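SusD superfamily protein (Bacteroides vulgatus, PDB 3MYV) probably binds saccharides at the outer membrane of this gut bacterium. Local coordinates at residues A[428-439]-A[446-454]; A[16-26]-A[82-93]. All coordinates share one frame; numbering follows the deposited sequence.

Contact 1. Residues A[428-439]-A[446-454]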
loop_
_atom_site.group_PDB
_atom_site.type_symbol
_atom_site.label_atom_id
_atom_site.label_comp_id
_atom_site.label_asym_id
_atom_site.label_seq_id
_atom_site.Cartn_x
_atom_site.Cartn_y
_atom_site.Cartn_z
ATOM N N TYR A 428 8.579 -19.827 1.346
ATOM C CA TYR A 428 9.704 -19.199 0.645
ATOM C C TYR A 428 9.236 -18.176 -0.374
ATOM O O TYR A 428 9.991 -17.254 -0.726
ATOM C CB TYR A 428 10.654 -20.233 0.032
ATOM C CG TYR A 428 10.239 -20.848 -1.295
ATOM C CD1 TYR A 428 9.342 -21.907 -1.351
ATOM C CD2 TYR A 428 10.783 -20.402 -2.482
ATOM C CE1 TYR A 428 8.981 -22.483 -2.552
ATOM C CE2 TYR A 428 10.446 -20.969 -3.684
ATOM C CZ TYR A 428 9.535 -22.012 -3.720
ATOM O OH TYR A 428 9.182 -22.570 -4.925
ATOM N N LYS A 429 7.985 -18.311 -0.823
ATOM C CA LYS A 429 7.451 -17.374 -1.809
ATOM C C LYS A 429 6.674 -16.231 -1.173
ATOM O O LYS A 429 5.991 -15.494 -1.886
ATOM C CB LYS A 429 6.648 -18.113 -2.880
ATOM C CG LYS A 429 7.540 -19.071 -3.666
ATOM C CD LYS A 429 6.925 -19.549 -4.937
ATOM C CE LYS A 429 5.853 -20.605 -4.699
ATOM N NZ LYS A 429 5.460 -21.231 -5.988
ATOM N N CYS A 430 6.796 -16.056 0.153
ATOM C CA CYS A 430 6.270 -14.837 0.794
ATOM C C CYS A 430 7.096 -13.597 0.473
ATOM O O CYS A 430 6.716 -12.474 0.837
ATOM C CB CYS A 430 6.083 -14.992 2.318
ATOM S SG CYS A 430 7.628 -14.832 3.315
ATOM N N VAL A 431 8.210 -13.803 -0.232
ATOM C CA VAL A 431 8.947 -12.757 -0.916
ATOM C C VAL A 431 9.096 -13.118 -2.382
ATOM O O VAL A 431 9.061 -14.303 -2.748
ATOM C CB VAL A 431 10.355 -12.531 -0.310
ATOM C CG1 VAL A 431 10.236 -11.954 1.116
ATOM C CG2 VAL A 431 11.184 -13.831 -0.313
ATOM N N LEU A 432 9.237 -12.090 -3.214
ATOM C CA LEU A 432 9.544 -12.290 -4.635
ATOM C C LEU A 432 10.995 -12.665 -4.821
ATOM O O LEU A 432 11.846 -12.348 -3.962
ATOM C CB LEU A 432 9.277 -11.019 -5.431
ATOM C CG LEU A 432 7.819 -10.624 -5.618
ATOM C CD1 LEU A 432 7.767 -9.215 -6.153
ATOM C CD2 LEU A 432 7.012 -11.592 -6.520
ATOM N N PRO A 433 11.302 -13.371 -5.928
ATOM C CA PRO A 433 12.714 -13.621 -6.187
ATOM C C PRO A 433 13.431 -12.385 -6.769
ATOM O O PRO A 433 12.810 -11.520 -7.411
ATOM C CB PRO A 433 12.674 -14.749 -7.203
ATOM C CG PRO A 433 11.431 -14.425 -8.022
ATOM C CD PRO A 433 10.444 -13.903 -7.002
ATOM N N ILE A 434 14.730 -12.310 -6.509
ATOM C CA ILE A 434 15.610 -11.352 -7.152
ATOM C C ILE A 434 15.638 -11.696 -8.660
ATOM O O ILE A 434 15.843 -12.871 -9.013
ATOM C CB ILE A 434 17.056 -11.412 -6.545
ATOM C CG1 ILE A 434 17.066 -11.196 -5.014
ATOM C CG2 ILE A 434 17.976 -10.399 -7.260
ATOM C CD1 ILE A 434 16.477 -9.886 -4.521
ATOM N N PRO A 435 15.418 -10.707 -9.540
ATOM C CA PRO A 435 15.446 -10.977 -10.986
ATOM C C PRO A 435 16.784 -11.540 -11.434
ATOM O O PRO A 435 17.842 -11.044 -11.021
ATOM C CB PRO A 435 15.214 -9.602 -11.625
ATOM C CG PRO A 435 14.534 -8.809 -10.550
ATOM C CD PRO A 435 15.037 -9.310 -9.256
ATOM N N GLU A 436 16.723 -12.536 -12.301
ATOM C CA GLU A 436 17.902 -13.268 -12.753
ATOM C C GLU A 436 18.978 -12.315 -13.316
ATOM O O GLU A 436 20.180 -12.508 -13.079
ATOM C CB GLU A 436 17.490 -14.291 -13.809
ATOM C CG GLU A 436 18.627 -15.136 -14.365
ATOM C CD GLU A 436 18.155 -16.163 -15.395
ATOM O OE1 GLU A 436 17.793 -15.771 -16.529
ATOM O OE2 GLU A 436 18.177 -17.367 -15.074
ATOM N N ASP A 437 18.548 -11.274 -14.030
ATOM C CA ASP A 437 19.523 -10.380 -14.659
ATOM C C ASP A 437 20.390 -9.578 -13.704
ATOM O O ASP A 437 21.446 -9.081 -14.119
ATOM C CB ASP A 437 18.910 -9.496 -15.753
ATOM C CG ASP A 437 17.920 -8.506 -15.240
ATOM O OD1 ASP A 437 17.578 -8.515 -14.033
ATOM O OD2 ASP A 437 17.461 -7.706 -16.089
ATOM N N GLN A 438 19.990 -9.476 -12.423
ATOM C CA GLN A 438 20.897 -8.919 -11.417
ATOM C C GLN A 438 22.209 -9.700 -11.274
ATOM O O GLN A 438 23.223 -9.107 -10.921
ATOM C CB GLN A 438 20.205 -8.811 -10.041
ATOM C CG GLN A 438 18.938 -7.993 -10.100
ATOM C CD GLN A 438 19.071 -6.693 -10.895
ATOM O OE1 GLN A 438 18.556 -6.565 -12.036
ATOM N NE2 GLN A 438 19.758 -5.726 -10.305
ATOM N N PHE A 439 22.217 -10.991 -11.572
ATOM C CA PHE A 439 23.427 -11.815 -11.409
ATOM C C PHE A 439 24.476 -11.643 -12.516
ATOM O O PHE A 439 25.594 -12.154 -12.397
ATOM C CB PHE A 439 23.045 -13.293 -11.162
ATOM C CG PHE A 439 22.070 -13.444 -10.031
ATOM C CD1 PHE A 439 22.452 -13.147 -8.732
ATOM C CD2 PHE A 439 20.757 -13.807 -10.265
ATOM C CE1 PHE A 439 21.549 -13.249 -7.681
ATOM C CE2 PHE A 439 19.848 -13.918 -9.211
ATOM C CZ PHE A 439 20.235 -13.618 -7.930
ATOM N N GLU A 446 23.044 -12.946 -3.328
ATOM C CA GLU A 446 22.201 -14.068 -2.936
ATOM C C GLU A 446 20.802 -13.957 -3.503
ATOM O O GLU A 446 20.220 -12.893 -3.507
ATOM C CB GLU A 446 22.119 -14.154 -1.425
ATOM C CG GLU A 446 23.489 -14.293 -0.822
ATOM C CD GLU A 446 23.501 -15.146 0.401
ATOM O OE1 GLU A 446 23.308 -16.367 0.254
ATOM O OE2 GLU A 446 23.726 -14.596 1.499
ATOM N N GLN A 447 20.273 -15.085 -3.965
ATOM C CA GLN A 447 18.871 -15.212 -4.330
ATOM C C GLN A 447 18.112 -15.475 -3.033
ATOM O O GLN A 447 18.687 -15.985 -2.054
ATOM C CB GLN A 447 18.678 -16.341 -5.337
ATOM C CG GLN A 447 17.248 -16.580 -5.829
ATOM C CD GLN A 447 16.586 -15.355 -6.358
ATOM O OE1 GLN A 447 15.943 -14.611 -5.602
ATOM N NE2 GLN A 447 16.757 -15.099 -7.669
ATOM N N ASN A 448 16.850 -15.090 -2.989
ATOM C CA ASN A 448 16.022 -15.440 -1.839
ATOM C C ASN A 448 15.937 -16.962 -1.704
ATOM O O ASN A 448 15.917 -17.679 -2.699
ATOM C CB ASN A 448 14.634 -14.782 -1.923
ATOM C CG ASN A 448 14.659 -13.355 -1.418
ATOM O OD1 ASN A 448 15.439 -13.037 -0.517
ATOM N ND2 ASN A 448 13.828 -12.474 -1.997
ATOM N N PRO A 449 15.930 -17.451 -0.461
ATOM C CA PRO A 449 15.995 -18.894 -0.198
ATOM C C PRO A 449 14.839 -19.618 -0.884
ATOM O O PRO A 449 13.755 -19.057 -1.012
ATOM C CB PRO A 449 15.850 -18.998 1.334
ATOM C CG PRO A 449 15.557 -17.702 1.829
ATOM C CD PRO A 449 15.845 -16.654 0.776
ATOM N N GLY A 450 15.093 -20.824 -1.378
ATOM C CA GLY A 450 14.048 -21.636 -1.993
ATOM C C GLY A 450 13.958 -21.480 -3.495
ATOM O O GLY A 450 13.641 -22.433 -4.204
ATOM N N TYR A 451 14.231 -20.282 -3.997
ATOM C CA TYR A 451 14.143 -20.034 -5.418
ATOM C C TYR A 451 15.353 -20.656 -6.121
ATOM O O TYR A 451 16.399 -20.788 -5.502
ATOM C CB TYR A 451 14.077 -18.524 -5.688
ATOM C CG TYR A 451 12.732 -17.893 -5.407
ATOM C CD1 TYR A 451 11.667 -18.093 -6.264
ATOM C CD2 TYR A 451 12.527 -17.097 -4.280
ATOM C CE1 TYR A 451 10.426 -17.503 -6.029
ATOM C CE2 TYR A 451 11.302 -16.497 -4.039
ATOM C CZ TYR A 451 10.257 -16.706 -4.922
ATOM O OH TYR A 451 9.031 -16.136 -4.698
ATOM N N PRO A 452 15.212 -21.058 -7.402
ATOM C CA PRO A 452 16.380 -21.572 -8.138
ATOM C C PRO A 452 17.351 -20.454 -8.500
ATOM O O PRO A 452 16.954 -19.286 -8.556
ATOM C CB PRO A 452 15.775 -22.152 -9.415
ATOM C CG PRO A 452 14.527 -21.369 -9.642
ATOM C CD PRO A 452 13.995 -21.086 -8.225
ATOM N N LYS A 453 18.615 -20.808 -8.690
ATOM C CA LYS A 453 19.627 -19.902 -9.242
ATOM C C LYS A 453 20.322 -20.671 -10.383
ATOM O O LYS A 453 21.029 -21.629 -10.139
ATOM C CB LYS A 453 20.602 -19.457 -8.143
ATOM C CG LYS A 453 21.479 -18.251 -8.524
ATOM C CD LYS A 453 22.238 -17.647 -7.331
ATOM C CE LYS A 453 23.319 -16.646 -7.810
ATOM N NZ LYS A 453 24.183 -16.096 -6.701
ATOM N N ASN A 454 20.036 -20.280 -11.620
ATOM C CA ASN A 454 20.536 -20.990 -12.804
ATOM C C ASN A 454 22.050 -20.820 -12.902
ATOM O O ASN A 454 22.542 -19.722 -12.648
ATOM C CB ASN A 454 19.881 -20.482 -14.075
ATOM C CG ASN A 454 19.917 -21.512 -15.187
ATOM O OD1 ASN A 454 19.107 -22.444 -15.186
ATOM N ND2 ASN A 454 20.862 -21.367 -16.137
ATOM O OXT ASN A 454 22.783 -21.769 -13.180
HETATM O O HOH W 1 12.624 -16.863 -0.108
HETATM O O HOH W 2 21.007 -17.212 -13.568
#
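Gln447 and Ile434 bond like neighbouring strands, except that the amide of a side chain replaces one backbone: here the C-terminal tail of this SusD-family fold turns back along the extended run 431-435. Along Gln447, CB lies 4.1 Å from CZ of Phe439. CG stands anti to the backbone N (chi1 -179°), and a bend at the next torsion (chi2 53°) brings CD alongside the Ile434 peptide. At the tip OE1 takes the N-H of Ile434 on a lone pair (N to OE1, 2.8 Å), while NE2 donates to a lone pair of Ile434 O, also at 2.8 Å and almost straight. OE1 is gripped a second time by Asn448 N, 2.8 Å away and tilted from the carbonyl plane, so three bonds fix the amide's rotation. NE2 also meets the edge of the Phe439 ring; one face of that ring carries CE of Lys453, whose NZ bonds to Met445 O and Pro443 O.

Next along the tail, Asn448 ND2 reaches Leu432 O at 2.8 Å, the acceptor lying in the amide plane. ND2 bonds to Phe128 O as well, and OD1 accepts from Arg157. Asn448 also starts a type II turn to Tyr451, and Gly450 lies against Tyr428, where a CB would clash with CD2. The Tyr451 ring is sandwiched: Pro433 CB sits 3.5 Å from its centroid over one face, a CH-pi contact, and the edge of Tyr428 points at the other in a T-shaped pair with planes at 69°. Tyr451 OH donates to Val431 O, 2.7 Å away, in the carbonyl plane. At the turn a water bridges the two backbones, donating to Tyr428 O and to Pro449 O.

Contact 2. Residues A[16-26]-A[82-93]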
loop_
_atom_site.group_PDB
_atom_site.type_symbol
_atom_site.label_atom_id
_atom_site.label_comp_id
_atom_site.label_asym_id
_atom_site.label_seq_id
_atom_site.Cartn_x
_atom_site.Cartn_y
_atom_site.Cartn_z
ATOM N N VAL A 16 12.555 21.852 -10.560
ATOM C CA VAL A 16 12.537 20.827 -9.517
ATOM C C VAL A 16 11.124 20.293 -9.330
ATOM O O VAL A 16 10.939 19.077 -9.222
ATOM C CB VAL A 16 13.113 21.299 -8.177
ATOM C CG1 VAL A 16 12.972 20.195 -7.129
ATOM C CG2 VAL A 16 14.630 21.696 -8.370
ATOM N N ASP A 17 10.143 21.194 -9.310
ATOM C CA ASP A 17 8.732 20.798 -9.126
ATOM C C ASP A 17 8.333 19.823 -10.238
ATOM O O ASP A 17 7.686 18.795 -9.981
ATOM C CB ASP A 17 7.832 22.046 -9.090
ATOM C CG ASP A 17 6.403 21.746 -8.681
ATOM O OD1 ASP A 17 6.162 20.757 -7.960
ATOM O OD2 ASP A 17 5.494 22.518 -9.065
ATOM N N ASN A 18 8.732 20.143 -11.470
ATOM C CA ASN A 18 8.452 19.286 -12.629
ATOM C C ASN A 18 9.123 17.933 -12.548
ATOM O O ASN A 18 8.506 16.917 -12.893
ATOM C CB ASN A 18 8.843 19.980 -13.937
ATOM C CG ASN A 18 7.969 21.195 -14.236
ATOM O OD1 ASN A 18 6.806 21.267 -13.824
ATOM N ND2 ASN A 18 8.536 22.159 -14.936
ATOM N N ALA A 19 10.373 17.906 -12.082
ATOM C CA ALA A 19 11.077 16.640 -11.889
ATOM C C ALA A 19 10.326 15.792 -10.851
ATOM O O ALA A 19 10.129 14.582 -11.038
ATOM C CB ALA A 19 12.538 16.886 -11.439
ATOM N N VAL A 20 9.901 16.427 -9.754
ATOM C CA VAL A 20 9.220 15.696 -8.671
ATOM C C VAL A 20 7.903 15.142 -9.192
ATOM O O VAL A 20 7.602 13.962 -8.984
ATOM C CB VAL A 20 9.038 16.558 -7.377
ATOM C CG1 VAL A 20 8.134 15.842 -6.356
ATOM C CG2 VAL A 20 10.426 16.873 -6.772
ATOM N N ASN A 21 7.172 15.964 -9.950
ATOM C CA ASN A 21 5.950 15.518 -10.620
ATOM C C ASN A 21 6.166 14.232 -11.457
ATOM O O ASN A 21 5.347 13.299 -11.410
ATOM C CB ASN A 21 5.415 16.658 -11.493
ATOM C CG ASN A 21 3.935 16.605 -11.667
ATOM O OD1 ASN A 21 3.190 16.906 -10.744
ATOM N ND2 ASN A 21 3.492 16.208 -12.855
ATOM N N GLY A 22 7.277 14.178 -12.187
ATOM C CA GLY A 22 7.657 13.009 -13.011
ATOM C C GLY A 22 7.846 11.717 -12.207
ATOM O O GLY A 22 7.632 10.609 -12.713
ATOM N N LEU A 23 8.273 11.850 -10.961
ATOM C CA LEU A 23 8.363 10.686 -10.071
ATOM C C LEU A 23 6.976 10.051 -9.889
ATOM O O LEU A 23 6.832 8.829 -9.942
ATOM C CB LEU A 23 8.954 11.060 -8.719
ATOM C CG LEU A 23 10.328 11.744 -8.654
ATOM C CD1 LEU A 23 10.619 12.116 -7.183
ATOM C CD2 LEU A 23 11.449 10.874 -9.258
ATOM N N TYR A 24 5.947 10.881 -9.721
ATOM C CA TYR A 24 4.594 10.340 -9.571
ATOM C C TYR A 24 4.036 9.796 -10.883
ATOM O O TYR A 24 3.339 8.772 -10.883
ATOM C CB TYR A 24 3.655 11.373 -9.002
ATOM C CG TYR A 24 3.994 11.812 -7.607
ATOM C CD1 TYR A 24 4.892 12.847 -7.385
ATOM C CD2 TYR A 24 3.401 11.201 -6.503
ATOM C CE1 TYR A 24 5.170 13.296 -6.088
ATOM C CE2 TYR A 24 3.671 11.617 -5.221
ATOM C CZ TYR A 24 4.568 12.663 -5.008
ATOM O OH TYR A 24 4.814 13.114 -3.742
ATOM N N ASP A 25 4.342 10.453 -12.005
ATOM C CA ASP A 25 4.018 9.867 -13.312
ATOM C C ASP A 25 4.558 8.424 -13.402
ATOM O O ASP A 25 3.849 7.531 -13.825
ATOM C CB ASP A 25 4.556 10.700 -14.489
ATOM C CG ASP A 25 3.866 12.043 -14.637
ATOM O OD1 ASP A 25 2.764 12.231 -14.085
ATOM O OD2 ASP A 25 4.445 12.925 -15.298
ATOM N N LEU A 26 5.819 8.210 -13.009
ATOM C CA LEU A 26 6.406 6.882 -13.067
ATOM C C LEU A 26 5.680 5.921 -12.120
ATOM O O LEU A 26 5.470 4.732 -12.413
ATOM C CB LEU A 26 7.909 6.939 -12.704
ATOM C CG LEU A 26 8.793 7.610 -13.744
ATOM C CD1 LEU A 26 10.191 8.038 -13.189
ATOM C CD2 LEU A 26 8.921 6.677 -14.966
ATOM N N ILE A 82 12.537 4.844 -10.086
ATOM C CA ILE A 82 12.116 6.047 -9.400
ATOM C C ILE A 82 13.166 6.501 -8.381
ATOM O O ILE A 82 13.471 7.699 -8.285
ATOM C CB ILE A 82 10.727 5.864 -8.750
ATOM C CG1 ILE A 82 9.635 5.653 -9.811
ATOM C CG2 ILE A 82 10.355 7.093 -7.886
ATOM C CD1 ILE A 82 8.313 5.055 -9.244
ATOM N N LEU A 83 13.726 5.554 -7.635
ATOM C CA LEU A 83 14.784 5.863 -6.670
ATOM C C LEU A 83 15.995 6.537 -7.329
ATOM O O LEU A 83 16.543 7.479 -6.804
ATOM C CB LEU A 83 15.229 4.576 -5.963
ATOM C CG LEU A 83 14.324 4.117 -4.806
ATOM C CD1 LEU A 83 14.527 2.634 -4.460
ATOM C CD2 LEU A 83 14.543 4.982 -3.540
ATOM N N ARG A 84 16.407 6.047 -8.490
ATOM C CA ARG A 84 17.488 6.671 -9.222
ATOM C C ARG A 84 17.141 8.095 -9.603
ATOM O O ARG A 84 17.974 8.999 -9.417
ATOM C CB ARG A 84 17.805 5.895 -10.520
ATOM C CG ARG A 84 18.835 6.621 -11.419
ATOM C CD ARG A 84 18.761 6.154 -12.864
ATOM N NE ARG A 84 19.598 4.982 -13.063
ATOM N N GLU A 85 15.953 8.309 -10.180
ATOM C CA GLU A 85 15.555 9.685 -10.595
ATOM C C GLU A 85 15.421 10.610 -9.372
ATOM O O GLU A 85 15.811 11.808 -9.418
ATOM C CB GLU A 85 14.245 9.699 -11.414
ATOM C CG GLU A 85 14.290 8.947 -12.734
ATOM C CD GLU A 85 15.270 9.542 -13.719
ATOM O OE1 GLU A 85 15.104 10.716 -14.079
ATOM O OE2 GLU A 85 16.212 8.842 -14.127
ATOM N N ALA A 86 14.913 10.058 -8.273
ATOM C CA ALA A 86 14.744 10.825 -7.037
ATOM C C ALA A 86 16.100 11.296 -6.489
ATOM O O ALA A 86 16.255 12.449 -6.074
ATOM C CB ALA A 86 14.014 10.000 -5.992
ATOM N N TRP A 87 17.073 10.395 -6.470
ATOM C CA TRP A 87 18.411 10.767 -5.992
ATOM C C TRP A 87 19.093 11.773 -6.922
ATOM O O TRP A 87 19.872 12.594 -6.454
ATOM C CB TRP A 87 19.290 9.529 -5.748
ATOM C CG TRP A 87 19.078 8.985 -4.379
ATOM C CD1 TRP A 87 18.304 7.916 -4.030
ATOM C CD2 TRP A 87 19.636 9.490 -3.155
ATOM N NE1 TRP A 87 18.348 7.724 -2.669
ATOM C CE2 TRP A 87 19.145 8.684 -2.109
ATOM C CE3 TRP A 87 20.489 10.557 -2.843
ATOM C CZ2 TRP A 87 19.507 8.890 -0.770
ATOM C CZ3 TRP A 87 20.832 10.768 -1.514
ATOM C CH2 TRP A 87 20.359 9.924 -0.497
ATOM N N ASN A 88 18.794 11.729 -8.222
ATOM C CA ASN A 88 19.306 12.760 -9.148
ATOM C C ASN A 88 18.776 14.145 -8.765
ATOM O O ASN A 88 19.520 15.139 -8.820
ATOM C CB ASN A 88 18.988 12.415 -10.610
ATOM C CG ASN A 88 19.837 11.252 -11.123
ATOM O OD1 ASN A 88 20.910 10.976 -10.582
ATOM N ND2 ASN A 88 19.373 10.586 -12.173
ATOM N N ILE A 89 17.528 14.189 -8.303
ATOM C CA ILE A 89 16.916 15.448 -7.843
ATOM C C ILE A 89 17.627 15.937 -6.591
ATOM O O ILE A 89 18.048 17.097 -6.528
ATOM C CB ILE A 89 15.401 15.286 -7.595
ATOM C CG1 ILE A 89 14.663 15.074 -8.920
ATOM C CG2 ILE A 89 14.830 16.470 -6.820
ATOM C CD1 ILE A 89 13.202 14.608 -8.763
ATOM N N LEU A 90 17.781 15.057 -5.597
ATOM C CA LEU A 90 18.415 15.451 -4.339
ATOM C C LEU A 90 19.837 15.945 -4.601
ATOM O O LEU A 90 20.257 16.953 -4.031
ATOM C CB LEU A 90 18.461 14.291 -3.332
ATOM C CG LEU A 90 17.137 13.783 -2.745
ATOM C CD1 LEU A 90 17.396 12.764 -1.609
ATOM C CD2 LEU A 90 16.279 14.953 -2.249
ATOM N N ASN A 91 20.561 15.246 -5.473
ATOM C CA ASN A 91 21.950 15.606 -5.761
ATOM C C ASN A 91 22.041 16.983 -6.409
ATOM O O ASN A 91 22.895 17.791 -6.027
ATOM C CB ASN A 91 22.636 14.561 -6.634
ATOM C CG ASN A 91 24.129 14.777 -6.707
ATOM O OD1 ASN A 91 24.664 15.097 -7.762
ATOM N ND2 ASN A 91 24.802 14.635 -5.572
ATOM N N ALA A 92 21.170 17.261 -7.376
ATOM C CA ALA A 92 21.129 18.593 -7.994
ATOM C C ALA A 92 20.940 19.667 -6.915
ATOM O O ALA A 92 21.672 20.662 -6.880
ATOM C CB ALA A 92 20.034 18.676 -9.024
ATOM N N ILE A 93 19.977 19.453 -6.026
ATOM C CA ILE A 93 19.686 20.406 -4.944
ATOM C C ILE A 93 20.897 20.582 -4.021
ATOM O O ILE A 93 21.302 21.701 -3.702
ATOM C CB ILE A 93 18.431 19.973 -4.126
ATOM C CG1 ILE A 93 17.202 19.988 -5.032
ATOM C CG2 ILE A 93 18.216 20.896 -2.901
ATOM C CD1 ILE A 93 15.991 19.381 -4.432
#
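Ala86 N and Ile82 O form a helical hydrogen bond of 2.8 Å, and the Leu23 side chain lies against this piece of backbone, its CD2 3.7 Å from Ala86 N. No hydrogen bond crosses the contact: helices 16-26 and 82-93 run antiparallel at 169°, their axes 10.0 Å apart at closest approach, and meet through aliphatic side chains in knobs-into-holes fashion. Leu23 is one knob, seated among Ile82, Glu85, Ala86 and Ile89. With CG anti to the carbonyl carbon (chi1 -56°), the end of the side chain comes nearer helix 82-93 than its CB direction would suggest, and the two methyls divide the hole between them: CD2 faces CB of Glu85 at 3.7 Å, whereas CD1 looks toward the Ala86 methyl and meets CD1 of Ile89, tip to tip, at 3.9 Å. Ile89 answers as the opposing knob, set among Val16, Ala19, Val20 and Leu23. Its CD1 presses closest on the small side chain of Ala19, 3.6 Å from CB, and CG2 turns to CG1 of Val16. Cutting Leu23 back to an alanine would probably open a gap over the Ile82-Ala86 turn and deprive Ile89 CD1 of one wall of its hole. Toward the two ends the interlocking gives way to simpler contacts. Leu26 and Ile82 slide past each other in opposite directions, with CB of Leu26 3.6 Å from CG1 of Ile82; at the far end the Ile93 and Val16 side chains cross at about a right angle. Both helices also lie on helix 103-128, which receives Val20 on Thr113 and Ala86 on Ile117, making a three-helix cluster in the N-terminal part of the chain; the Tyr24 hydroxyl bonds to Glu112 of that helix.

Overall arrangement
Contact 1 and contact 2 do not touch: their centres are 29 Å apart and their nearest atoms about 11 Å. Their centres lie 23 and 21 Å from the centre of the chain. Helix 103-128 relates them. Its side chains at Leu109, Thr113 and Ile117 meet the helix pair of contact 2, whereas its C-terminal end bonds to contact 1, through Cys127 to Leu432 and through Phe128 to Asn448. Both segments of contact 1 thus bond to the end of the helix whose middle packs against contact 2. The sodium ion, bound by Asn254, Ser255, Asp258, Pro260 and Leu325, draws no ligand from either contact.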